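Local coordinates for uncharacterized protein (Bacteroides uniformis, PDB 4IYK), which is of unknown function but is a putative carbohydrate-binding protein, with a probable transthyretin-like N-terminal domain and a probable E-set-like second domain, at residues E133-M147 with N196-S208. Numbering follows the deposited sequence. Where two conformers were deposited one is given.
Sequences EVKLKEIQLFAFSDM and NYYFRIGALADVS
Tyr-198 turns CG away from its carbonyl carbon (chi1 -64°), which lays one face of its ring against the backbone of Asp-146 and selenomethionine Met-147. Met-147 N sits 3.6 Å above the plane of the Tyr-198 ring, over its centre. Met-147 CB adds an off-centre CH-pi contact on Tyr-198. With an alanine here the loop at Asp-146 and Met-147 would probably lose the ring against it and be freer to move. Leu-204 has CG trans to its backbone N (chi1 -175°), and CD2 runs alongside the Glu-138 chain, 3.9 Å from Glu-138 CD. The backbones form an antiparallel ladder from Lys-135/Asp-206 to Phe-144/Tyr-198. A classic beta bulge interrupts it: Lys-137 N (2.9 Å) and Glu-138 N (3.2 Å) both donate to Leu-204 O. At Gly-202 the ring edge of Phe-142 takes the room a side chain would need, with Phe-142 CE2 4.0 Å from Gly-202 CA. Leu-141 CD1 reaches Phe-199 CB (4.0 Å) on the buried face shared with Ile-139 and Ile-201. Both strands are central in the antiparallel sheet of the C-terminal domain, probably E-set-like. Strand 216-224 flanks 196-206, strands 163-166 and 169-171 pair with 135-144, and strand 178-183 packs on Ile-139 and Leu-141.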
loop_
_atom_site.group_PDB
_atom_site.type_symbol
_atom_site.label_atom_id
_atom_site.label_comp_id
_atom_site.label_asym_id
_atom_site.label_seq_id
_atom_site.Cartn_x
_atom_site.Cartn_y
_atom_site.Cartn_z
ATOM N N GLU A 133 -2.557 14.289 13.788
ATOM C CA GLU A 133 -2.666 15.297 12.721
ATOM C C GLU A 133 -3.230 14.751 11.405
ATOM O O GLU A 133 -3.696 15.550 10.580
ATOM C CB GLU A 133 -1.297 15.975 12.455
ATOM C CG GLU A 133 -0.172 15.000 12.115
ATOM C CD GLU A 133 1.097 15.573 11.505
ATOM O OE1 GLU A 133 1.561 16.636 11.982
ATOM O OE2 GLU A 133 1.648 14.937 10.573
ATOM N N VAL A 134 -3.182 13.407 11.187
ATOM C CA VAL A 134 -3.635 12.775 9.946
ATOM C C VAL A 134 -5.146 12.850 9.776
ATOM O O VAL A 134 -5.887 12.471 10.681
ATOM C CB VAL A 134 -3.173 11.290 9.805
ATOM C CG1 VAL A 134 -3.603 10.712 8.465
ATOM C CG2 VAL A 134 -1.667 11.155 9.984
ATOM N N LYS A 135 -5.579 13.280 8.575
ATOM C CA LYS A 135 -6.977 13.341 8.151
ATOM C C LYS A 135 -7.216 12.397 6.954
ATOM O O LYS A 135 -6.264 11.928 6.315
ATOM C CB LYS A 135 -7.399 14.781 7.817
ATOM C CG LYS A 135 -7.323 15.720 9.028
ATOM C CD LYS A 135 -8.029 17.056 8.766
ATOM C CE LYS A 135 -9.449 17.050 9.283
ATOM N NZ LYS A 135 -10.049 18.414 9.275
ATOM N N LEU A 136 -8.491 12.100 6.674
ATOM C CA LEU A 136 -8.899 11.198 5.603
ATOM C C LEU A 136 -9.368 11.971 4.374
ATOM O O LEU A 136 -10.269 12.795 4.478
ATOM C CB LEU A 136 -10.019 10.279 6.111
ATOM C CG LEU A 136 -10.577 9.233 5.125
ATOM C CD1 LEU A 136 -9.540 8.159 4.798
ATOM C CD2 LEU A 136 -11.809 8.587 5.701
ATOM N N LYS A 137 -8.780 11.669 3.209
ATOM C CA LYS A 137 -9.106 12.310 1.931
ATOM C C LYS A 137 -9.990 11.389 1.067
ATOM O O LYS A 137 -10.991 11.850 0.519
ATOM C CB LYS A 137 -7.808 12.679 1.189
ATOM C CG LYS A 137 -7.983 13.670 0.048
ATOM C CD LYS A 137 -6.653 13.922 -0.653
ATOM C CE LYS A 137 -6.789 14.766 -1.903
ATOM N NZ LYS A 137 -5.528 14.806 -2.691
ATOM N N GLU A 138 -9.624 10.104 0.936
ATOM C CA GLU A 138 -10.371 9.139 0.118
ATOM C C GLU A 138 -10.395 7.719 0.688
ATOM O O GLU A 138 -9.446 7.296 1.351
ATOM C CB GLU A 138 -9.768 9.038 -1.303
ATOM C CG GLU A 138 -9.807 10.297 -2.166
ATOM C CD GLU A 138 -9.118 10.196 -3.515
ATOM O OE1 GLU A 138 -8.974 9.065 -4.031
ATOM O OE2 GLU A 138 -8.717 11.250 -4.057
ATOM N N ILE A 139 -11.454 6.954 0.333
ATOM C CA ILE A 139 -11.575 5.512 0.610
ATOM C C ILE A 139 -12.032 4.853 -0.703
ATOM O O ILE A 139 -12.816 5.441 -1.473
ATOM C CB ILE A 139 -12.433 5.086 1.844
ATOM C CG1 ILE A 139 -13.884 5.618 1.764
ATOM C CG2 ILE A 139 -11.729 5.464 3.165
ATOM C CD1 ILE A 139 -14.921 4.897 2.670
ATOM N N GLN A 140 -11.486 3.660 -0.989
ATOM C CA GLN A 140 -11.806 2.976 -2.220
ATOM C C GLN A 140 -11.598 1.488 -2.108
ATOM O O GLN A 140 -10.646 1.020 -1.460
ATOM C CB GLN A 140 -10.958 3.537 -3.384
ATOM C CG GLN A 140 -11.376 3.004 -4.761
ATOM C CD GLN A 140 -10.923 3.901 -5.880
ATOM O OE1 GLN A 140 -10.243 4.896 -5.683
ATOM N NE2 GLN A 140 -11.217 3.523 -7.082
ATOM N N LEU A 141 -12.509 0.743 -2.767
ATOM C CA LEU A 141 -12.434 -0.696 -2.910
ATOM C C LEU A 141 -11.908 -0.965 -4.311
ATOM O O LEU A 141 -12.655 -0.873 -5.290
ATOM C CB LEU A 141 -13.797 -1.393 -2.638
ATOM C CG LEU A 141 -13.815 -2.934 -2.746
ATOM C CD1 LEU A 141 -12.792 -3.589 -1.785
ATOM C CD2 LEU A 141 -15.230 -3.488 -2.477
ATOM N N PHE A 142 -10.589 -1.220 -4.416
ATOM C CA PHE A 142 -9.974 -1.486 -5.715
ATOM C C PHE A 142 -10.234 -2.907 -6.140
ATOM O O PHE A 142 -10.262 -3.804 -5.302
ATOM C CB PHE A 142 -8.465 -1.190 -5.701
ATOM C CG PHE A 142 -8.154 0.255 -5.391
ATOM C CD1 PHE A 142 -8.262 1.237 -6.380
ATOM C CD2 PHE A 142 -7.810 0.649 -4.095
ATOM C CE1 PHE A 142 -7.958 2.576 -6.093
ATOM C CE2 PHE A 142 -7.513 1.993 -3.808
ATOM C CZ PHE A 142 -7.610 2.949 -4.804
ATOM N N ALA A 143 -10.399 -3.118 -7.446
ATOM C CA ALA A 143 -10.590 -4.446 -8.028
ATOM C C ALA A 143 -9.690 -4.676 -9.251
ATOM O O ALA A 143 -9.518 -3.769 -10.080
ATOM C CB ALA A 143 -12.059 -4.631 -8.425
ATOM N N PHE A 144 -9.141 -5.906 -9.392
ATOM C CA PHE A 144 -8.363 -6.292 -10.581
ATOM C C PHE A 144 -8.386 -7.819 -10.798
ATOM O O PHE A 144 -8.683 -8.569 -9.872
ATOM C CB PHE A 144 -6.905 -5.774 -10.545
ATOM C CG PHE A 144 -6.361 -5.557 -11.938
ATOM C CD1 PHE A 144 -6.863 -4.535 -12.752
ATOM C CD2 PHE A 144 -5.376 -6.396 -12.457
ATOM C CE1 PHE A 144 -6.356 -4.335 -14.040
ATOM C CE2 PHE A 144 -4.885 -6.210 -13.756
ATOM C CZ PHE A 144 -5.386 -5.196 -14.547
ATOM N N SER A 145 -8.006 -8.264 -11.997
ATOM C CA SER A 145 -7.966 -9.697 -12.370
ATOM C C SER A 145 -6.708 -10.421 -11.792
ATOM O O SER A 145 -6.533 -11.607 -12.034
ATOM C CB SER A 145 -8.029 -9.871 -13.887
ATOM O OG SER A 145 -6.978 -9.128 -14.483
ATOM N N ASP A 146 -5.854 -9.717 -11.058
ATOM C CA ASP A 146 -4.674 -10.344 -10.432
ATOM C C ASP A 146 -4.404 -9.656 -9.060
ATOM O O ASP A 146 -5.036 -8.642 -8.713
ATOM C CB ASP A 146 -3.422 -10.398 -11.377
ATOM C CG ASP A 146 -2.748 -9.069 -11.705
ATOM O OD1 ASP A 146 -2.676 -8.193 -10.813
ATOM O OD2 ASP A 146 -2.316 -8.898 -12.845
HETATM N N MSE A 147 -3.484 -10.270 -8.284
HETATM C CA MSE A 147 -3.083 -9.899 -6.918
HETATM C C MSE A 147 -2.355 -8.543 -6.820
HETATM O O MSE A 147 -2.122 -8.065 -5.709
HETATM C CB MSE A 147 -2.178 -11.018 -6.332
HETATM C CG MSE A 147 -0.787 -11.083 -7.018
HETATM SE SE MSE A 147 0.617 -12.138 -6.131
HETATM C CE MSE A 147 -0.154 -13.915 -6.485
ATOM N N ASN A 196 -11.823 -15.391 -11.129
ATOM C CA ASN A 196 -11.248 -14.911 -9.860
ATOM C C ASN A 196 -10.825 -13.454 -9.975
ATOM O O ASN A 196 -10.158 -13.075 -10.947
ATOM C CB ASN A 196 -10.016 -15.747 -9.448
ATOM C CG ASN A 196 -10.320 -17.094 -8.870
ATOM O OD1 ASN A 196 -11.012 -17.231 -7.861
ATOM N ND2 ASN A 196 -9.717 -18.113 -9.444
ATOM N N TYR A 197 -11.201 -12.647 -8.976
ATOM C CA TYR A 197 -10.826 -11.244 -8.865
ATOM C C TYR A 197 -10.294 -10.953 -7.465
ATOM O O TYR A 197 -10.670 -11.615 -6.478
ATOM C CB TYR A 197 -12.000 -10.301 -9.219
ATOM C CG TYR A 197 -12.316 -10.379 -10.693
ATOM C CD1 TYR A 197 -11.597 -9.624 -11.626
ATOM C CD2 TYR A 197 -13.235 -11.306 -11.179
ATOM C CE1 TYR A 197 -11.827 -9.759 -12.999
ATOM C CE2 TYR A 197 -13.512 -11.406 -12.542
ATOM C CZ TYR A 197 -12.796 -10.641 -13.448
ATOM O OH TYR A 197 -13.039 -10.795 -14.792
ATOM N N TYR A 198 -9.380 -9.979 -7.415
ATOM C CA TYR A 198 -8.705 -9.538 -6.214
ATOM C C TYR A 198 -9.214 -8.140 -5.850
ATOM O O TYR A 198 -9.293 -7.253 -6.714
ATOM C CB TYR A 198 -7.194 -9.576 -6.441
ATOM C CG TYR A 198 -6.667 -10.985 -6.682
ATOM C CD1 TYR A 198 -6.899 -11.645 -7.890
ATOM C CD2 TYR A 198 -5.967 -11.671 -5.689
ATOM C CE1 TYR A 198 -6.396 -12.923 -8.128
ATOM C CE2 TYR A 198 -5.441 -12.948 -5.924
ATOM C CZ TYR A 198 -5.672 -13.573 -7.139
ATOM O OH TYR A 198 -5.206 -14.849 -7.363
ATOM N N PHE A 199 -9.668 -8.005 -4.599
ATOM C CA PHE A 199 -10.258 -6.773 -4.062
ATOM C C PHE A 199 -9.363 -6.255 -2.959
ATOM O O PHE A 199 -8.792 -7.042 -2.194
ATOM C CB PHE A 199 -11.701 -7.021 -3.566
ATOM C CG PHE A 199 -12.623 -7.494 -4.663
ATOM C CD1 PHE A 199 -13.328 -6.579 -5.447
ATOM C CD2 PHE A 199 -12.724 -8.846 -4.974
ATOM C CE1 PHE A 199 -14.135 -7.015 -6.508
ATOM C CE2 PHE A 199 -13.542 -9.281 -6.024
ATOM C CZ PHE A 199 -14.232 -8.364 -6.794
ATOM N N ARG A 200 -9.185 -4.946 -2.917
ATOM C CA ARG A 200 -8.291 -4.344 -1.931
ATOM C C ARG A 200 -8.824 -3.014 -1.435
ATOM O O ARG A 200 -9.024 -2.071 -2.211
ATOM C CB ARG A 200 -6.888 -4.168 -2.539
ATOM C CG ARG A 200 -5.755 -3.985 -1.521
ATOM C CD ARG A 200 -4.478 -3.656 -2.278
ATOM N NE ARG A 200 -3.267 -3.774 -1.454
ATOM C CZ ARG A 200 -2.060 -3.356 -1.832
ATOM N NH1 ARG A 200 -1.887 -2.801 -3.017
ATOM N NH2 ARG A 200 -1.020 -3.498 -1.026
ATOM N N ILE A 201 -9.062 -2.936 -0.127
ATOM C CA ILE A 201 -9.495 -1.689 0.510
ATOM C C ILE A 201 -8.283 -0.758 0.556
ATOM O O ILE A 201 -7.239 -1.182 1.044
ATOM C CB ILE A 201 -10.026 -1.933 1.953
ATOM C CG1 ILE A 201 -11.273 -2.819 1.962
ATOM C CG2 ILE A 201 -10.267 -0.571 2.712
ATOM C CD1 ILE A 201 -11.495 -3.573 3.303
ATOM N N GLY A 202 -8.453 0.478 0.098
ATOM C CA GLY A 202 -7.450 1.527 0.168
ATOM C C GLY A 202 -7.965 2.762 0.902
ATOM O O GLY A 202 -9.156 3.082 0.840
ATOM N N ALA A 203 -7.073 3.480 1.579
ATOM C CA ALA A 203 -7.407 4.727 2.273
ATOM C C ALA A 203 -6.298 5.716 2.049
ATOM O O ALA A 203 -5.139 5.411 2.322
ATOM C CB ALA A 203 -7.626 4.496 3.765
ATOM N N LEU A 204 -6.657 6.877 1.485
ATOM C CA LEU A 204 -5.738 7.961 1.157
ATOM C C LEU A 204 -5.822 9.064 2.221
ATOM O O LEU A 204 -6.864 9.701 2.407
ATOM C CB LEU A 204 -6.015 8.524 -0.264
ATOM C CG LEU A 204 -5.025 9.612 -0.770
ATOM C CD1 LEU A 204 -3.611 9.050 -0.944
ATOM C CD2 LEU A 204 -5.532 10.260 -2.095
ATOM N N ALA A 205 -4.708 9.294 2.907
ATOM C CA ALA A 205 -4.617 10.340 3.939
ATOM C C ALA A 205 -4.333 11.712 3.336
ATOM O O ALA A 205 -3.923 11.815 2.187
ATOM C CB ALA A 205 -3.521 9.991 4.939
ATOM N N ASP A 206 -4.502 12.747 4.159
ATOM C CA ASP A 206 -4.173 14.144 3.913
ATOM C C ASP A 206 -3.211 14.540 5.056
ATOM O O ASP A 206 -3.587 14.454 6.231
ATOM C CB ASP A 206 -5.468 14.966 3.846
ATOM C CG ASP A 206 -5.278 16.469 3.758
ATOM O OD1 ASP A 206 -4.304 16.912 3.103
ATOM O OD2 ASP A 206 -6.114 17.199 4.317
ATOM N N VAL A 207 -1.914 14.802 4.701
ATOM C CA VAL A 207 -0.769 15.065 5.592
ATOM C C VAL A 207 0.146 16.170 5.002
ATOM O O VAL A 207 0.345 16.213 3.781
ATOM C CB VAL A 207 0.070 13.752 5.818
ATOM C CG1 VAL A 207 1.113 13.919 6.931
ATOM C CG2 VAL A 207 -0.806 12.525 6.078
ATOM N N SER A 208 0.754 17.023 5.868
ATOM C CA SER A 208 1.667 18.067 5.401
ATOM C C SER A 208 3.155 17.758 5.584
ATOM O O SER A 208 3.532 17.050 6.511
ATOM C CB SER A 208 1.390 19.357 6.137
ATOM O OG SER A 208 2.503 19.632 6.967
HETATM O O HOH W 1 3.673 16.404 9.105
#